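Local coordinates for PE family protein PE8 (Mycobacterium tuberculosis, PDB 5XFS) that promotes, as the full-length protein of which this is the N-terminal PE domain, survival of recombinant mycobacteria inside macrophages by regulating host inflammatory cytokine production and inhibiting late apoptosis, at residues P40-I44 / F60-T65. Residues are numbered along the deposited sequence; the frame is centred on the assembly and turned at random.
Sequences PTTAI and FTAYGT
Thr61 meets segment 40-44 with its methyl: CG2 lies 3.5 Å from Thr42 O and 3.6 Å from Ile44 CD1, the isoleucine and threonine side chains lying alongside and pointing opposite ways. Ile44 CD1 also reaches the base of the Phe60 side chain, 3.8 Å from CB, while the phenylalanine ring extends away from 40-44. Further along the helix, the methyl CG2 of Thr42 rests on the backbone at Gly64, 3.6 Å from Gly64 C and equally near Thr65 N. The backbones approach closely here: Thr42 CA comes within 4.2 Å of Thr61 CA, and Thr41 CA within 5.2 Å of Gly64 CA. No hydrogen bond joins the two sides. The pairing belongs to the antiparallel helical hairpin of the PE domain, where the short helix 38-42 and the start of the following loop lie against helix 51-87; a chain of another protein packs on Thr41 and Phe60. The threonine hydroxyls turn back to carbonyls earlier in the chain: Thr42 OG1, between backbone N and carbonyl carbon (chi1 63°), hydrogen-bonds to Ala38 O, leaving CG2 for Gly64, and Thr61 OG1 hydrogen-bonds to Ala58 O. Thr41 OG1 hydrogen-bonds to Ala37 O and Ala38 O.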
ATOM      1  N   PRO A  40      -3.309 -20.455  27.622  1.00 54.94           N
ATOM      2  CA  PRO A  40      -2.907 -20.224  26.225  1.00 52.40           C
ATOM      3  C   PRO A  40      -4.072 -20.052  25.242  1.00 54.40           C
ATOM      4  O   PRO A  40      -3.869 -19.428  24.198  1.00 58.86           O
ATOM      5  CB  PRO A  40      -2.055 -21.455  25.888  1.00 50.46           C
ATOM      6  CG  PRO A  40      -2.470 -22.489  26.882  1.00 54.57           C
ATOM      7  CD  PRO A  40      -2.824 -21.757  28.120  1.00 54.50           C
ATOM      8  N   THR A  41      -5.275 -20.545  25.521  1.00 53.46           N
ATOM      9  CA  THR A  41      -6.400 -20.309  24.620  1.00 52.92           C
ATOM     10  C   THR A  41      -7.181 -19.033  24.927  1.00 50.78           C
ATOM     11  O   THR A  41      -8.087 -18.694  24.171  1.00 49.17           O
ATOM     12  CB  THR A  41      -7.369 -21.501  24.609  1.00 53.47           C
ATOM     13  OG1 THR A  41      -7.880 -21.726  25.918  1.00 61.67           O
ATOM     14  CG2 THR A  41      -6.697 -22.762  24.101  1.00 47.08           C
ATOM     15  N   THR A  42      -6.844 -18.293  25.980  1.00 55.25           N
ATOM     16  CA  THR A  42      -7.651 -17.138  26.362  1.00 57.96           C
ATOM     17  C   THR A  42      -6.860 -15.867  26.659  1.00 59.34           C
ATOM     18  O   THR A  42      -7.483 -14.810  26.808  1.00 64.44           O
ATOM     19  CB  THR A  42      -8.526 -17.467  27.591  1.00 62.32           C
ATOM     20  OG1 THR A  42      -7.698 -17.776  28.718  1.00 63.71           O
ATOM     21  CG2 THR A  42      -9.425 -18.667  27.317  1.00 58.56           C
ATOM     22  N   ALA A  43      -5.524 -15.930  26.767  1.00 53.84           N
ATOM     23  CA  ALA A  43      -4.694 -14.729  26.864  1.00 56.05           C
ATOM     24  C   ALA A  43      -3.891 -14.542  25.592  1.00 60.35           C
ATOM     25  O   ALA A  43      -2.652 -14.589  25.617  1.00 66.87           O
ATOM     26  CB  ALA A  43      -3.736 -14.790  28.057  1.00 60.75           C
ATOM     27  N   ILE A  44      -4.580 -14.340  24.474  1.00 55.10           N
ATOM     28  CA  ILE A  44      -3.918 -14.118  23.201  1.00 51.01           C
ATOM     29  C   ILE A  44      -3.757 -12.621  22.998  1.00 50.53           C
ATOM     30  O   ILE A  44      -4.752 -11.888  22.921  1.00 47.39           O
ATOM     31  CB  ILE A  44      -4.688 -14.741  22.037  1.00 47.29           C
ATOM     32  CG1 ILE A  44      -4.751 -16.251  22.195  1.00 50.05           C
ATOM     33  CG2 ILE A  44      -4.002 -14.379  20.755  1.00 46.99           C
ATOM     34  CD1 ILE A  44      -6.102 -16.823  21.840  1.00 47.71           C
ATOM     35  N   PHE A  60     -10.653 -15.795  19.142  1.00 42.77           N
ATOM     36  CA  PHE A  60     -10.107 -17.028  19.708  1.00 47.55           C
ATOM     37  C   PHE A  60     -10.089 -17.009  21.234  1.00 47.24           C
ATOM     38  O   PHE A  60     -10.086 -18.081  21.846  1.00 41.90           O
ATOM     39  CB  PHE A  60      -8.714 -17.290  19.153  1.00 39.73           C
ATOM     40  CG  PHE A  60      -8.719 -17.986  17.819  1.00 41.42           C
ATOM     41  CD1 PHE A  60      -8.947 -17.280  16.628  1.00 38.65           C
ATOM     42  CD2 PHE A  60      -8.475 -19.347  17.739  1.00 38.58           C
ATOM     43  CE1 PHE A  60      -8.938 -17.931  15.398  1.00 37.78           C
ATOM     44  CE2 PHE A  60      -8.472 -19.997  16.502  1.00 38.25           C
ATOM     45  CZ  PHE A  60      -8.700 -19.287  15.335  1.00 37.91           C
ATOM     46  N   THR A  61     -10.086 -15.821  21.863  1.00 44.41           N
ATOM     47  CA  THR A  61     -10.202 -15.750  23.319  1.00 49.51           C
ATOM     48  C   THR A  61     -11.647 -15.820  23.766  1.00 52.74           C
ATOM     49  O   THR A  61     -11.946 -16.442  24.789  1.00 50.79           O
ATOM     50  CB  THR A  61      -9.574 -14.472  23.900  1.00 50.48           C
ATOM     51  OG1 THR A  61     -10.404 -13.339  23.598  1.00 57.31           O
ATOM     52  CG2 THR A  61      -8.120 -14.272  23.436  1.00 44.85           C
ATOM     53  N   ALA A  62     -12.553 -15.183  23.025  1.00 55.28           N
ATOM     54  CA  ALA A  62     -13.967 -15.408  23.285  1.00 55.03           C
ATOM     55  C   ALA A  62     -14.289 -16.894  23.163  1.00 53.78           C
ATOM     56  O   ALA A  62     -15.058 -17.444  23.960  1.00 48.52           O
ATOM     57  CB  ALA A  62     -14.817 -14.569  22.327  1.00 49.65           C
ATOM     58  N   TYR A  63     -13.646 -17.568  22.207  1.00 46.36           N
ATOM     59  CA  TYR A  63     -13.938 -18.968  21.946  1.00 45.42           C
ATOM     60  C   TYR A  63     -13.393 -19.878  23.045  1.00 44.69           C
ATOM     61  O   TYR A  63     -14.045 -20.855  23.427  1.00 44.96           O
ATOM     62  CB  TYR A  63     -13.368 -19.350  20.587  1.00 43.62           C
ATOM     63  CG  TYR A  63     -13.869 -20.653  20.044  1.00 42.85           C
ATOM     64  CD1 TYR A  63     -13.058 -21.772  20.018  1.00 41.24           C
ATOM     65  CD2 TYR A  63     -15.144 -20.759  19.546  1.00 43.94           C
ATOM     66  CE1 TYR A  63     -13.510 -22.958  19.521  1.00 40.77           C
ATOM     67  CE2 TYR A  63     -15.606 -21.937  19.048  1.00 43.28           C
ATOM     68  CZ  TYR A  63     -14.789 -23.035  19.034  1.00 41.67           C
ATOM     69  OH  TYR A  63     -15.264 -24.224  18.533  1.00 41.26           O
ATOM     70  N   GLY A  64     -12.193 -19.603  23.542  1.00 43.92           N
ATOM     71  CA  GLY A  64     -11.648 -20.433  24.597  1.00 43.66           C
ATOM     72  C   GLY A  64     -12.345 -20.196  25.916  1.00 47.87           C
ATOM     73  O   GLY A  64     -12.462 -21.111  26.739  1.00 45.45           O
ATOM     74  N   THR A  65     -12.823 -18.969  26.130  1.00 49.42           N
ATOM     75  CA  THR A  65     -13.676 -18.666  27.271  1.00 48.59           C
ATOM     76  C   THR A  65     -14.995 -19.427  27.184  1.00 56.95           C
ATOM     77  O   THR A  65     -15.397 -20.102  28.142  1.00 60.26           O
ATOM     78  CB  THR A  65     -13.917 -17.162  27.340  1.00 49.89           C
ATOM     79  OG1 THR A  65     -12.774 -16.534  27.911  1.00 51.56           O
ATOM     80  CG2 THR A  65     -15.121 -16.842  28.172  1.00 52.63           C
TER